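Local coordinates for protein argininosuccinate lyase (Chelativorans sp., PDB 6RXA) that acts as EDDS lyase, a carbon-nitrogen lyase of the aspartase/fumarase superfamily, and probably splits argininosuccinate into fumarate and L-arginine, at residues Gly83-Tyr88 and Glu92-Arg97; Ala49-Leu54 and Thr67-Leu72; Asp43-Arg48 and Gln484-Ser489; Leu33-Ala38 and Arg121-Asp126; Leu60-Ser65 and Gln491-Thr496. The protein carries 2 engineered substitutions. All coordinates share one frame; numbering follows the deposited sequence.

Contact 1: Gly83-Tyr88 and Glu92-Arg97; sequences GSLRTY and EAALKR
L85, in the short 3-10 segment 83-85, opens the contact by reaching out to A94. Its CD2 methyl lies 3.8 Å from A94 CB, an apolar touch that joins the loop to the second turn of helix 88-99. Leucine suits this buried place because it carries CD2 out to A94 while its side chain also packs on L78 and A79 of helix 62-79. R86 then turns away from the helix and bonds to A79 O and to the S37 hydroxyl. After the N-cap residue T87, helix 88-99 starts at Y88, and the backbone bond E92 N to Y88 O (2.8 Å, 168°) is a regular i to i+4 link of its first turn.

The same spacing is used a second time by the side chains. With CG of Y88 set anti to the backbone N (chi1 179°), its ring crosses E92 obliquely, with OE2 at the ring edge near its plane. Y88 OH donates to E92 OE2 over 2.7 Å, using the anti lone pair of that oxygen. Ring and carboxylate planes stand 82° apart. The other carboxylate oxygen, E92 OE1, forms a salt bridge with R383 of the third subunit, which probably favours the ionised glutamate. H107 stacks on the Y88 ring, whose side chain also touches R112, a residue that binds fumarate or succinate.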
# COMPACT_ATOMS: atom_id res chain seq x y z
N GLY A 83 -8.35 -31.75 -10.52
CA GLY A 83 -8.29 -30.62 -9.62
C GLY A 83 -9.63 -30.23 -9.02
O GLY A 83 -9.67 -29.53 -8.00
N SER A 84 -10.74 -30.67 -9.63
CA SER A 84 -12.05 -30.36 -9.07
C SER A 84 -12.25 -31.00 -7.70
O SER A 84 -13.15 -30.59 -6.96
CB SER A 84 -13.17 -30.80 -10.01
OG SER A 84 -13.35 -32.21 -10.01
N LEU A 85 -11.42 -31.98 -7.33
CA LEU A 85 -11.57 -32.68 -6.07
C LEU A 85 -10.70 -32.09 -4.96
O LEU A 85 -10.58 -32.70 -3.90
CB LEU A 85 -11.20 -34.15 -6.24
CG LEU A 85 -12.11 -34.88 -7.23
CD1 LEU A 85 -11.66 -36.30 -7.37
CD2 LEU A 85 -13.56 -34.79 -6.77
N ARG A 86 -10.09 -30.93 -5.19
CA ARG A 86 -9.12 -30.37 -4.24
C ARG A 86 -9.73 -29.38 -3.26
O ARG A 86 -8.99 -28.86 -2.42
CB ARG A 86 -7.94 -29.75 -4.99
CG ARG A 86 -7.15 -30.79 -5.75
CD ARG A 86 -6.05 -30.18 -6.61
NE ARG A 86 -5.51 -31.20 -7.49
CZ ARG A 86 -4.67 -30.96 -8.49
NH1 ARG A 86 -4.25 -29.73 -8.74
NH2 ARG A 86 -4.25 -31.98 -9.23
N THR A 87 -11.03 -29.12 -3.33
CA THR A 87 -11.76 -28.38 -2.29
C THR A 87 -12.66 -29.35 -1.54
O THR A 87 -12.92 -30.46 -2.00
CB THR A 87 -12.56 -27.21 -2.88
OG1 THR A 87 -13.48 -27.69 -3.86
CG2 THR A 87 -11.61 -26.19 -3.52
N TYR A 88 -13.14 -28.91 -0.36
CA TYR A 88 -13.61 -29.87 0.64
C TYR A 88 -14.88 -30.61 0.21
O TYR A 88 -14.92 -31.84 0.21
CB TYR A 88 -13.80 -29.22 2.02
CG TYR A 88 -14.30 -30.29 2.93
CD1 TYR A 88 -13.43 -31.30 3.36
CD2 TYR A 88 -15.64 -30.38 3.28
CE1 TYR A 88 -13.88 -32.34 4.12
CE2 TYR A 88 -16.10 -31.44 4.05
CZ TYR A 88 -15.21 -32.40 4.47
OH TYR A 88 -15.63 -33.47 5.23
N GLU A 92 -15.24 -34.60 -0.23
CA GLU A 92 -16.08 -35.44 0.60
C GLU A 92 -17.07 -36.22 -0.24
O GLU A 92 -17.36 -37.39 0.04
CB GLU A 92 -16.81 -34.59 1.64
CG GLU A 92 -17.42 -35.44 2.76
CD GLU A 92 -18.49 -34.71 3.56
OE1 GLU A 92 -19.69 -34.91 3.27
OE2 GLU A 92 -18.14 -33.94 4.49
N ALA A 93 -17.61 -35.59 -1.29
CA ALA A 93 -18.58 -36.28 -2.14
C ALA A 93 -17.93 -37.40 -2.93
O ALA A 93 -18.52 -38.47 -3.10
CB ALA A 93 -19.29 -35.28 -3.05
N ALA A 94 -16.71 -37.18 -3.42
CA ALA A 94 -15.96 -38.26 -4.05
C ALA A 94 -15.68 -39.38 -3.05
O ALA A 94 -15.73 -40.56 -3.41
CB ALA A 94 -14.65 -37.72 -4.64
N LEU A 95 -15.37 -39.03 -1.80
CA LEU A 95 -15.18 -40.07 -0.79
C LEU A 95 -16.46 -40.88 -0.58
O LEU A 95 -16.41 -42.11 -0.51
CB LEU A 95 -14.71 -39.44 0.52
CG LEU A 95 -14.28 -40.44 1.61
CD1 LEU A 95 -13.01 -41.18 1.24
CD2 LEU A 95 -14.12 -39.68 2.92
N LYS A 96 -17.61 -40.21 -0.51
CA LYS A 96 -18.89 -40.92 -0.38
C LYS A 96 -19.13 -41.83 -1.57
O LYS A 96 -19.62 -42.96 -1.40
CB LYS A 96 -20.01 -39.89 -0.26
CG LYS A 96 -21.43 -40.44 -0.20
CD LYS A 96 -22.45 -39.29 -0.05
CE LYS A 96 -22.58 -38.46 -1.33
NZ LYS A 96 -23.13 -37.09 -1.09
N ARG A 97 -18.82 -41.37 -2.79
CA ARG A 97 -18.99 -42.24 -3.95
C ARG A 97 -18.05 -43.44 -3.89
O ARG A 97 -18.36 -44.50 -4.44
CB ARG A 97 -18.80 -41.47 -5.25
CG ARG A 97 -19.91 -40.48 -5.53
CD ARG A 97 -19.80 -39.88 -6.92
NE ARG A 97 -18.61 -39.03 -7.08
CZ ARG A 97 -18.59 -37.73 -6.81
NH1 ARG A 97 -19.68 -37.12 -6.35
NH2 ARG A 97 -17.48 -37.04 -6.98

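Contact 2: Ala49-Leu54 and Thr67-Leu72; sequences AHVVML and TILSGL
V51 is the one residue of helix segment 49-54 that enters the apolar contact with both of its methyls, and each finds a different partner. CG1 slides alongside L69, 3.9 Å from L69 CD2, while CG2 lies 3.9 Å from I68 CG2. The split follows from the valine torsion (chi1 164°), which sets CG1 anti to the backbone N and CG2 anti to the carbonyl carbon, and the fork therefore straddles I68 and L69, consecutive on the other helix. Valine suits the spot: with one side-chain torsion to fix, it offers two methyls close to its helix. The CA atoms of V51 and L69 are 7.6 Å apart.

No hydrogen bond joins the two segments. Polar bonding stays within each helix, as in M53 N to A49 O and L72 N to I68 O, or goes to other parts of the chain, as where H50 NE2 meets the carbonyl of I108.

The pair belongs to a helical hairpin: helices 35-56 and 62-79 follow each other and run roughly antiparallel, tied near their turn by a backbone bond between L54 and L60. Helix 451-500 lies along the hairpin, with I493 and I494 against L69. Helix 88-99 sends L95 and Y91 against L72, and helix 212-218 covers A49 and V52 through L218.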
# COMPACT_ATOMS: atom_id res chain seq x y z
N ALA A 49 -5.58 -37.02 10.40
CA ALA A 49 -5.38 -36.73 11.82
C ALA A 49 -6.70 -36.59 12.55
O ALA A 49 -6.86 -37.07 13.68
CB ALA A 49 -4.53 -35.47 11.99
N HIS A 50 -7.67 -35.90 11.94
CA HIS A 50 -8.97 -35.73 12.57
C HIS A 50 -9.63 -37.08 12.79
O HIS A 50 -10.15 -37.37 13.87
CB HIS A 50 -9.83 -34.82 11.70
CG HIS A 50 -11.17 -34.53 12.30
ND1 HIS A 50 -11.33 -33.68 13.37
CD2 HIS A 50 -12.40 -34.97 11.97
CE1 HIS A 50 -12.62 -33.62 13.68
NE2 HIS A 50 -13.28 -34.40 12.85
N VAL A 51 -9.59 -37.94 11.77
CA VAL A 51 -10.21 -39.27 11.85
C VAL A 51 -9.53 -40.13 12.91
O VAL A 51 -10.20 -40.83 13.68
CB VAL A 51 -10.22 -39.92 10.46
CG1 VAL A 51 -10.48 -41.41 10.57
CG2 VAL A 51 -11.25 -39.25 9.57
N VAL A 52 -8.19 -40.11 12.96
CA VAL A 52 -7.47 -40.85 14.00
C VAL A 52 -7.89 -40.36 15.38
O VAL A 52 -8.18 -41.17 16.28
CB VAL A 52 -5.95 -40.73 13.78
CG1 VAL A 52 -5.19 -41.26 14.98
CG2 VAL A 52 -5.54 -41.47 12.52
N MET A 53 -7.96 -39.05 15.57
CA MET A 53 -8.40 -38.51 16.86
C MET A 53 -9.82 -38.95 17.18
O MET A 53 -10.11 -39.32 18.32
CB MET A 53 -8.27 -36.98 16.85
CG MET A 53 -8.73 -36.31 18.14
SD MET A 53 -10.50 -35.96 18.15
CE MET A 53 -10.62 -34.77 16.81
N LEU A 54 -10.73 -38.90 16.21
CA LEU A 54 -12.09 -39.33 16.48
C LEU A 54 -12.12 -40.79 16.90
O LEU A 54 -12.98 -41.20 17.70
CB LEU A 54 -12.98 -39.17 15.26
CG LEU A 54 -13.28 -37.78 14.74
CD1 LEU A 54 -14.18 -37.86 13.53
CD2 LEU A 54 -13.94 -36.94 15.82
N THR A 67 -12.26 -47.81 7.10
CA THR A 67 -12.95 -47.61 5.83
C THR A 67 -12.70 -46.21 5.30
O THR A 67 -12.37 -46.02 4.12
CB THR A 67 -14.44 -47.86 6.01
OG1 THR A 67 -14.66 -49.19 6.49
CG2 THR A 67 -15.15 -47.66 4.69
N ILE A 68 -12.83 -45.20 6.17
CA ILE A 68 -12.58 -43.82 5.78
C ILE A 68 -11.13 -43.63 5.34
O ILE A 68 -10.86 -43.08 4.27
CB ILE A 68 -12.94 -42.87 6.94
CG1 ILE A 68 -14.45 -42.89 7.19
CG2 ILE A 68 -12.48 -41.45 6.64
CD1 ILE A 68 -14.89 -42.26 8.50
N LEU A 69 -10.18 -44.09 6.16
CA LEU A 69 -8.77 -43.83 5.88
C LEU A 69 -8.33 -44.48 4.57
O LEU A 69 -7.57 -43.88 3.80
CB LEU A 69 -7.89 -44.29 7.05
CG LEU A 69 -8.08 -43.53 8.36
CD1 LEU A 69 -7.42 -44.26 9.52
CD2 LEU A 69 -7.49 -42.13 8.24
N SER A 70 -8.78 -45.71 4.30
CA SER A 70 -8.47 -46.31 3.01
C SER A 70 -9.10 -45.52 1.86
O SER A 70 -8.49 -45.36 0.80
CB SER A 70 -8.93 -47.77 2.97
OG SER A 70 -8.10 -48.58 3.78
N GLY A 71 -10.31 -45.01 2.07
CA GLY A 71 -10.94 -44.19 1.04
C GLY A 71 -10.19 -42.89 0.78
O GLY A 71 -10.11 -42.43 -0.37
N LEU A 72 -9.64 -42.27 1.83
CA LEU A 72 -8.87 -41.05 1.64
C LEU A 72 -7.71 -41.28 0.67
O LEU A 72 -7.43 -40.44 -0.19
CB LEU A 72 -8.34 -40.51 2.97
CG LEU A 72 -9.36 -40.08 4.01
CD1 LEU A 72 -8.62 -39.71 5.30
CD2 LEU A 72 -10.20 -38.92 3.52

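Contact 3: Asp43-Arg48 and Gln484-Ser489; sequences DSQIHR and QTLADS
Two torsion patterns bring Q45 and L486 together. Q45 bends at its second torsion (chi2 -62°), which swings the amide from the flank of its helix towards the neighbour, whereas L486 has CG anti to the backbone N (chi1 -180°), which turns its methyls towards helix 35-56, crossing the Q45 chain at a slant. The contact is a helix-helix packing between residues far apart in sequence, the long C-terminal helix 451-500 lying against helix 35-56.

Leucine is apt here because its fork touches two residues one turn apart. L486 CD2 sits 3.6 Å from Q45 OE1, a van der Waals touch of a methyl on an amide oxygen. The other methyl, L486 CD1, lies against R48, 4.1 Å from its backbone C and a little farther from CB. No hydrogen bond crosses between the segments.

R48 offers only the aliphatic root of its side chain to L486; its guanidinium leads away. There NH2 forms a salt bridge with D76 of helix 62-79, and NH1 makes a weak bond back to S44 O. D76 also accepts from the S44 hydroxyl, so one aspartate fastens two residues on the same helix. Arginine suits this partly exposed border because it can be apolar near the backbone and charged at its end.

Within the C-terminal helix, side chains bond along their own turns. Q484 NE2 donates to D488 OD1 at 3.1 Å, and T485 O takes both S489 N and S489 OG, from opposite faces of its plane, the hydroxyl at 3.0 Å.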
# COMPACT_ATOMS: atom_id res chain seq x y z
N ASP A 43 -4.60 -30.47 3.66
CA ASP A 43 -5.98 -30.83 3.98
C ASP A 43 -6.12 -32.34 4.10
O ASP A 43 -6.81 -32.83 5.00
CB ASP A 43 -6.94 -30.31 2.91
CG ASP A 43 -7.26 -28.82 3.07
OD1 ASP A 43 -6.67 -28.14 3.93
OD2 ASP A 43 -8.12 -28.33 2.31
N SER A 44 -5.48 -33.10 3.20
CA SER A 44 -5.57 -34.56 3.24
C SER A 44 -4.94 -35.13 4.51
O SER A 44 -5.44 -36.11 5.07
CB SER A 44 -4.93 -35.17 1.99
OG SER A 44 -5.78 -35.02 0.87
N GLN A 45 -3.83 -34.54 4.95
CA GLN A 45 -3.24 -34.94 6.22
C GLN A 45 -4.18 -34.61 7.38
O GLN A 45 -4.31 -35.41 8.32
CB GLN A 45 -1.89 -34.25 6.41
CG GLN A 45 -0.82 -34.78 5.48
CD GLN A 45 -0.52 -36.25 5.71
OE1 GLN A 45 0.04 -36.62 6.74
NE2 GLN A 45 -0.90 -37.09 4.75
N ILE A 46 -4.84 -33.46 7.32
CA ILE A 46 -5.79 -33.09 8.37
C ILE A 46 -6.93 -34.10 8.45
O ILE A 46 -7.35 -34.48 9.55
CB ILE A 46 -6.28 -31.65 8.15
CG1 ILE A 46 -5.13 -30.67 8.40
CG2 ILE A 46 -7.50 -31.36 9.02
CD1 ILE A 46 -5.41 -29.26 7.88
N HIS A 47 -7.45 -34.55 7.31
CA HIS A 47 -8.51 -35.54 7.36
C HIS A 47 -8.06 -36.78 8.12
O HIS A 47 -8.81 -37.34 8.93
CB HIS A 47 -8.94 -35.97 5.95
CG HIS A 47 -9.42 -34.85 5.09
ND1 HIS A 47 -10.08 -33.75 5.60
CD2 HIS A 47 -9.33 -34.65 3.76
CE1 HIS A 47 -10.37 -32.93 4.61
NE2 HIS A 47 -9.92 -33.45 3.48
N ARG A 48 -6.83 -37.23 7.86
CA ARG A 48 -6.32 -38.41 8.54
C ARG A 48 -6.16 -38.16 10.03
O ARG A 48 -6.56 -38.99 10.85
CB ARG A 48 -4.99 -38.82 7.90
CG ARG A 48 -5.15 -39.38 6.49
CD ARG A 48 -3.82 -39.69 5.85
NE ARG A 48 -3.99 -40.41 4.59
CZ ARG A 48 -4.35 -39.84 3.45
NH1 ARG A 48 -4.57 -38.54 3.39
NH2 ARG A 48 -4.48 -40.57 2.35
N GLN A 484 5.40 -39.03 10.47
CA GLN A 484 5.60 -40.48 10.52
C GLN A 484 4.68 -41.13 11.55
O GLN A 484 4.14 -42.22 11.31
CB GLN A 484 7.06 -40.81 10.81
CG GLN A 484 7.42 -42.27 10.54
CD GLN A 484 7.20 -42.66 9.09
OE1 GLN A 484 7.83 -42.12 8.18
NE2 GLN A 484 6.30 -43.61 8.86
N THR A 485 4.50 -40.49 12.71
CA THR A 485 3.57 -41.01 13.72
C THR A 485 2.17 -41.14 13.14
O THR A 485 1.49 -42.15 13.34
CB THR A 485 3.56 -40.10 14.95
OG1 THR A 485 4.82 -40.15 15.62
CG2 THR A 485 2.46 -40.52 15.92
N LEU A 486 1.72 -40.11 12.41
CA LEU A 486 0.40 -40.15 11.79
C LEU A 486 0.32 -41.28 10.77
O LEU A 486 -0.65 -42.04 10.74
CB LEU A 486 0.09 -38.81 11.14
CG LEU A 486 -1.26 -38.66 10.44
CD1 LEU A 486 -2.39 -39.06 11.38
CD2 LEU A 486 -1.42 -37.23 9.94
N ALA A 487 1.34 -41.39 9.91
CA ALA A 487 1.33 -42.44 8.89
C ALA A 487 1.27 -43.82 9.54
O ALA A 487 0.51 -44.70 9.10
CB ALA A 487 2.54 -42.29 7.98
N ASP A 488 2.05 -44.03 10.61
CA ASP A 488 2.02 -45.30 11.33
C ASP A 488 0.64 -45.57 11.93
O ASP A 488 0.16 -46.71 11.90
CB ASP A 488 3.04 -45.28 12.47
CG ASP A 488 4.47 -45.35 11.98
OD1 ASP A 488 4.68 -45.51 10.76
OD2 ASP A 488 5.37 -45.23 12.83
N SER A 489 0.01 -44.54 12.50
CA SER A 489 -1.30 -44.71 13.11
C SER A 489 -2.34 -45.11 12.07
O SER A 489 -3.18 -45.99 12.32
CB SER A 489 -1.73 -43.41 13.80
OG SER A 489 -0.92 -43.12 14.92

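Contact 4: Leu33-Ala38 and Arg121-Asp126; sequences LTLTSA and RMFLRD
F123 alone carries the contact for segment 121-126, its ring reaching L35 and A38. Just before it in the sequence, M122 packs on Y42 and I46 of helix 35-56. F123 has its CG anti to the backbone N (chi1 167°), which extends the ring towards the start of helix 35-56. Both neighbours come obliquely from the same side of the ring plane, A38 CB near CE1 of F123 at 3.6 Å and L35 CD1 near CE2 at 3.8 Å. A small alanine lets the wide ring come close to the helix, with CA atoms of A38 and F123 7.1 Å apart, while the longer leucine reaches in from one turn earlier. That turn is fixed by T34, an N-cap whose OG1 accepts from S37 N at 3.0 Å. V39 and Y42 of the same helix also pack on F123.

Further along, R125 anchors helix 112-147 through a cation-pi contact with F221, and D126 OD2 is hydrogen-bonded to the Y42 hydroxyl. The contact thus joins the N-terminal end of helix 35-56 to the long helix 112-147, and P329 at the start of helix 329-348 touches L35, A38 and F123 alike.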
# COMPACT_ATOMS: atom_id res chain seq x y z
N LEU A 33 2.02 -23.07 -8.04
CA LEU A 33 0.72 -23.67 -7.78
C LEU A 33 -0.28 -22.60 -7.38
O LEU A 33 0.08 -21.56 -6.81
CB LEU A 33 0.84 -24.62 -6.59
CG LEU A 33 1.77 -25.81 -6.76
CD1 LEU A 33 1.79 -26.63 -5.50
CD2 LEU A 33 1.33 -26.63 -7.95
N THR A 34 -1.56 -22.88 -7.63
CA THR A 34 -2.59 -22.11 -6.95
C THR A 34 -2.54 -22.42 -5.45
O THR A 34 -2.05 -23.47 -5.02
CB THR A 34 -4.00 -22.47 -7.43
OG1 THR A 34 -4.25 -23.85 -7.13
CG2 THR A 34 -4.17 -22.24 -8.92
N LEU A 35 -3.12 -21.52 -4.65
CA LEU A 35 -3.23 -21.80 -3.22
C LEU A 35 -4.01 -23.10 -2.98
O LEU A 35 -3.62 -23.93 -2.15
CB LEU A 35 -3.84 -20.62 -2.47
CG LEU A 35 -3.83 -20.79 -0.95
CD1 LEU A 35 -2.46 -20.85 -0.36
CD2 LEU A 35 -4.62 -19.63 -0.30
N THR A 36 -5.12 -23.30 -3.70
CA THR A 36 -5.90 -24.52 -3.53
C THR A 36 -5.06 -25.77 -3.75
O THR A 36 -5.11 -26.71 -2.94
CB THR A 36 -7.10 -24.50 -4.48
OG1 THR A 36 -7.96 -23.40 -4.12
CG2 THR A 36 -7.86 -25.81 -4.41
N SER A 37 -4.25 -25.78 -4.80
CA SER A 37 -3.45 -26.97 -5.07
C SER A 37 -2.31 -27.13 -4.07
O SER A 37 -1.96 -28.26 -3.71
CB SER A 37 -2.91 -26.91 -6.49
OG SER A 37 -3.96 -27.14 -7.43
N ALA A 38 -1.75 -26.02 -3.60
CA ALA A 38 -0.67 -26.09 -2.62
C ALA A 38 -1.16 -26.58 -1.27
O ALA A 38 -0.44 -27.32 -0.58
CB ALA A 38 -0.01 -24.72 -2.48
N ARG A 121 -2.22 -22.81 7.56
CA ARG A 121 -1.11 -22.74 8.50
C ARG A 121 -0.06 -23.81 8.21
O ARG A 121 1.15 -23.54 8.30
CB ARG A 121 -1.62 -22.87 9.94
CG ARG A 121 -2.30 -21.63 10.51
CD ARG A 121 -2.99 -22.00 11.83
NE ARG A 121 -3.56 -20.81 12.48
CZ ARG A 121 -2.86 -19.98 13.24
NH1 ARG A 121 -1.58 -20.20 13.48
NH2 ARG A 121 -3.46 -18.92 13.77
N MET A 122 -0.48 -25.03 7.88
CA MET A 122 0.50 -26.07 7.58
C MET A 122 1.29 -25.73 6.32
O MET A 122 2.51 -25.96 6.25
CB MET A 122 -0.20 -27.41 7.43
CG MET A 122 -0.80 -27.93 8.71
SD MET A 122 -1.61 -29.53 8.50
CE MET A 122 -0.22 -30.63 8.44
N PHE A 123 0.61 -25.20 5.30
CA PHE A 123 1.29 -24.74 4.10
C PHE A 123 2.28 -23.62 4.43
O PHE A 123 3.45 -23.70 4.06
CB PHE A 123 0.27 -24.26 3.07
CG PHE A 123 0.86 -23.48 1.95
CD1 PHE A 123 1.69 -24.10 1.03
CD2 PHE A 123 0.60 -22.13 1.81
CE1 PHE A 123 2.27 -23.37 0.01
CE2 PHE A 123 1.17 -21.40 0.77
CZ PHE A 123 1.99 -22.02 -0.12
N LEU A 124 1.83 -22.58 5.14
CA LEU A 124 2.71 -21.46 5.46
C LEU A 124 3.87 -21.92 6.34
O LEU A 124 5.00 -21.42 6.20
CB LEU A 124 1.96 -20.31 6.13
CG LEU A 124 0.92 -19.62 5.25
CD1 LEU A 124 0.19 -18.52 6.02
CD2 LEU A 124 1.56 -19.05 3.97
N ARG A 125 3.61 -22.86 7.25
CA ARG A 125 4.65 -23.39 8.13
C ARG A 125 5.77 -24.03 7.32
O ARG A 125 6.95 -23.74 7.53
CB ARG A 125 4.01 -24.39 9.10
CG ARG A 125 4.95 -25.07 10.06
CD ARG A 125 4.18 -26.01 11.00
NE ARG A 125 3.67 -27.18 10.29
CZ ARG A 125 2.89 -28.11 10.84
NH1 ARG A 125 2.49 -28.00 12.10
NH2 ARG A 125 2.50 -29.14 10.11
N ASP A 126 5.41 -24.90 6.37
CA ASP A 126 6.44 -25.50 5.52
C ASP A 126 7.15 -24.43 4.70
O ASP A 126 8.38 -24.48 4.53
CB ASP A 126 5.82 -26.56 4.61
CG ASP A 126 5.83 -27.97 5.23
OD1 ASP A 126 6.41 -28.19 6.31
OD2 ASP A 126 5.23 -28.88 4.62

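Contact 5: Leu60-Ser65 and Gln491-Thr496; sequences LTVEES and QQIIQT
The backbones come close where V62 and I493 lie nearest, CA atoms 6.3 Å apart, at the point where helix 62-79 begins beside the C-terminal helix 451-500. That beginning is a capping box: T61 OG1 accepts from E64 N at 2.9 Å, and E64 OE1 accepts in return from T61 N at 3.0 Å. Threonine and glutamate suit the two places, since a short hydroxyl and a longer carboxylate can each reach the other's backbone N-H. E64 OE2 goes on to a salt bridge with K105.

Across the interface I493 does most of the touching with its CG2 methyl. This lies 3.8 Å from the carbonyl oxygen of V62 and 4.1 Å from V62 CG1. A beta-branched isoleucine serves well because CG2 stands close to its own helix and still meets the next. I493 also packs on A66. S65 holds OG anti to the backbone N (chi1 -179°); the hydroxyl has its polar partner in the T55 hydroxyl of helix 35-56, and its oxygen, S65 OG, sits 3.5 Å from I493 CG2 and 3.8 Å from I493 CD1.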
# COMPACT_ATOMS: atom_id res chain seq x y z
N LEU A 60 -15.61 -42.60 16.29
CA LEU A 60 -15.63 -43.57 15.21
C LEU A 60 -15.12 -44.89 15.74
O LEU A 60 -14.21 -44.93 16.57
CB LEU A 60 -14.71 -43.15 14.06
CG LEU A 60 -15.01 -41.83 13.37
CD1 LEU A 60 -13.91 -41.55 12.34
CD2 LEU A 60 -16.37 -41.84 12.70
N THR A 61 -15.70 -45.99 15.24
CA THR A 61 -15.12 -47.29 15.50
C THR A 61 -13.86 -47.48 14.65
O THR A 61 -13.64 -46.79 13.65
CB THR A 61 -16.12 -48.39 15.13
OG1 THR A 61 -16.36 -48.37 13.72
CG2 THR A 61 -17.44 -48.17 15.85
N VAL A 62 -13.03 -48.44 15.05
CA VAL A 62 -11.86 -48.77 14.24
C VAL A 62 -12.29 -49.19 12.84
O VAL A 62 -11.61 -48.88 11.85
CB VAL A 62 -11.00 -49.84 14.93
CG1 VAL A 62 -9.87 -50.29 14.02
CG2 VAL A 62 -10.44 -49.30 16.23
N GLU A 63 -13.41 -49.89 12.73
CA GLU A 63 -13.89 -50.33 11.42
C GLU A 63 -14.30 -49.14 10.55
O GLU A 63 -13.95 -49.09 9.36
CB GLU A 63 -15.05 -51.31 11.58
CG GLU A 63 -14.66 -52.63 12.24
CD GLU A 63 -14.93 -52.68 13.75
OE1 GLU A 63 -15.31 -53.77 14.24
OE2 GLU A 63 -14.76 -51.65 14.45
N GLU A 64 -15.04 -48.18 11.11
CA GLU A 64 -15.40 -46.98 10.36
C GLU A 64 -14.16 -46.20 9.99
O GLU A 64 -14.02 -45.73 8.85
CB GLU A 64 -16.32 -46.10 11.21
CG GLU A 64 -17.72 -46.67 11.41
CD GLU A 64 -18.54 -45.87 12.40
OE1 GLU A 64 -17.97 -45.37 13.39
OE2 GLU A 64 -19.77 -45.75 12.19
N SER A 65 -13.24 -46.06 10.93
CA SER A 65 -12.00 -45.32 10.70
C SER A 65 -11.21 -45.95 9.57
O SER A 65 -10.77 -45.25 8.65
CB SER A 65 -11.20 -45.30 12.00
OG SER A 65 -9.99 -44.59 11.86
N GLN A 491 -1.82 -46.70 9.23
CA GLN A 491 -1.62 -48.07 8.80
C GLN A 491 -2.05 -49.06 9.88
O GLN A 491 -2.64 -50.10 9.57
CB GLN A 491 -0.18 -48.29 8.34
CG GLN A 491 0.13 -47.68 6.97
CD GLN A 491 -0.97 -47.90 5.94
OE1 GLN A 491 -1.51 -46.93 5.37
NE2 GLN A 491 -1.32 -49.17 5.70
N GLN A 492 -1.78 -48.75 11.15
CA GLN A 492 -2.24 -49.60 12.25
C GLN A 492 -3.74 -49.84 12.16
O GLN A 492 -4.21 -50.98 12.25
CB GLN A 492 -1.89 -48.96 13.60
CG GLN A 492 -0.44 -49.12 13.99
CD GLN A 492 0.01 -48.14 15.06
OE1 GLN A 492 -0.77 -47.33 15.59
NE2 GLN A 492 1.31 -48.19 15.36
N ILE A 493 -4.51 -48.77 11.97
CA ILE A 493 -5.96 -48.88 11.92
C ILE A 493 -6.40 -49.69 10.71
O ILE A 493 -7.23 -50.60 10.82
CB ILE A 493 -6.59 -47.48 11.93
CG1 ILE A 493 -6.43 -46.84 13.32
CG2 ILE A 493 -8.06 -47.55 11.56
CD1 ILE A 493 -6.58 -45.32 13.34
N ILE A 494 -5.86 -49.37 9.54
CA ILE A 494 -6.29 -50.05 8.32
C ILE A 494 -5.96 -51.54 8.40
O ILE A 494 -6.78 -52.40 8.06
CB ILE A 494 -5.66 -49.40 7.07
CG1 ILE A 494 -6.25 -48.01 6.85
CG2 ILE A 494 -5.89 -50.29 5.84
CD1 ILE A 494 -5.54 -47.20 5.76
N GLN A 495 -4.74 -51.87 8.84
CA GLN A 495 -4.32 -53.26 8.83
C GLN A 495 -5.02 -54.07 9.92
O GLN A 495 -5.34 -55.25 9.72
CB GLN A 495 -2.81 -53.37 8.98
CG GLN A 495 -2.06 -52.87 7.77
CD GLN A 495 -2.44 -53.63 6.52
OE1 GLN A 495 -2.42 -54.86 6.50
NE2 GLN A 495 -2.81 -52.91 5.48
N THR A 496 -5.22 -53.47 11.10
CA THR A 496 -5.92 -54.17 12.16
C THR A 496 -7.35 -54.49 11.74
O THR A 496 -7.84 -55.61 11.96
CB THR A 496 -5.90 -53.35 13.45
OG1 THR A 496 -4.55 -53.24 13.92
CG2 THR A 496 -6.76 -54.02 14.52

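In the fold
All five contacts lie on one side of the chain's centre. Helix 35-56 serves three of them in turn: contact 4 at its start, contact 3 in the middle and contact 2 further on. Helix 62-79 joins contacts 2 and 5, whose centres are about 8 Å apart; contacts 3 and 5, about 13 Å apart, bring in the C-terminal helix 451-500. Contacts 4 and 5 are the most distant pair, with centres about 29 Å apart. Along the chain contact 2 closes before contact 1 opens, yet the two touch where L95 meets G71. The last helix is thereby packed onto the early helical hairpin, while contact 1 borders R112, one of the fumarate-binding residues.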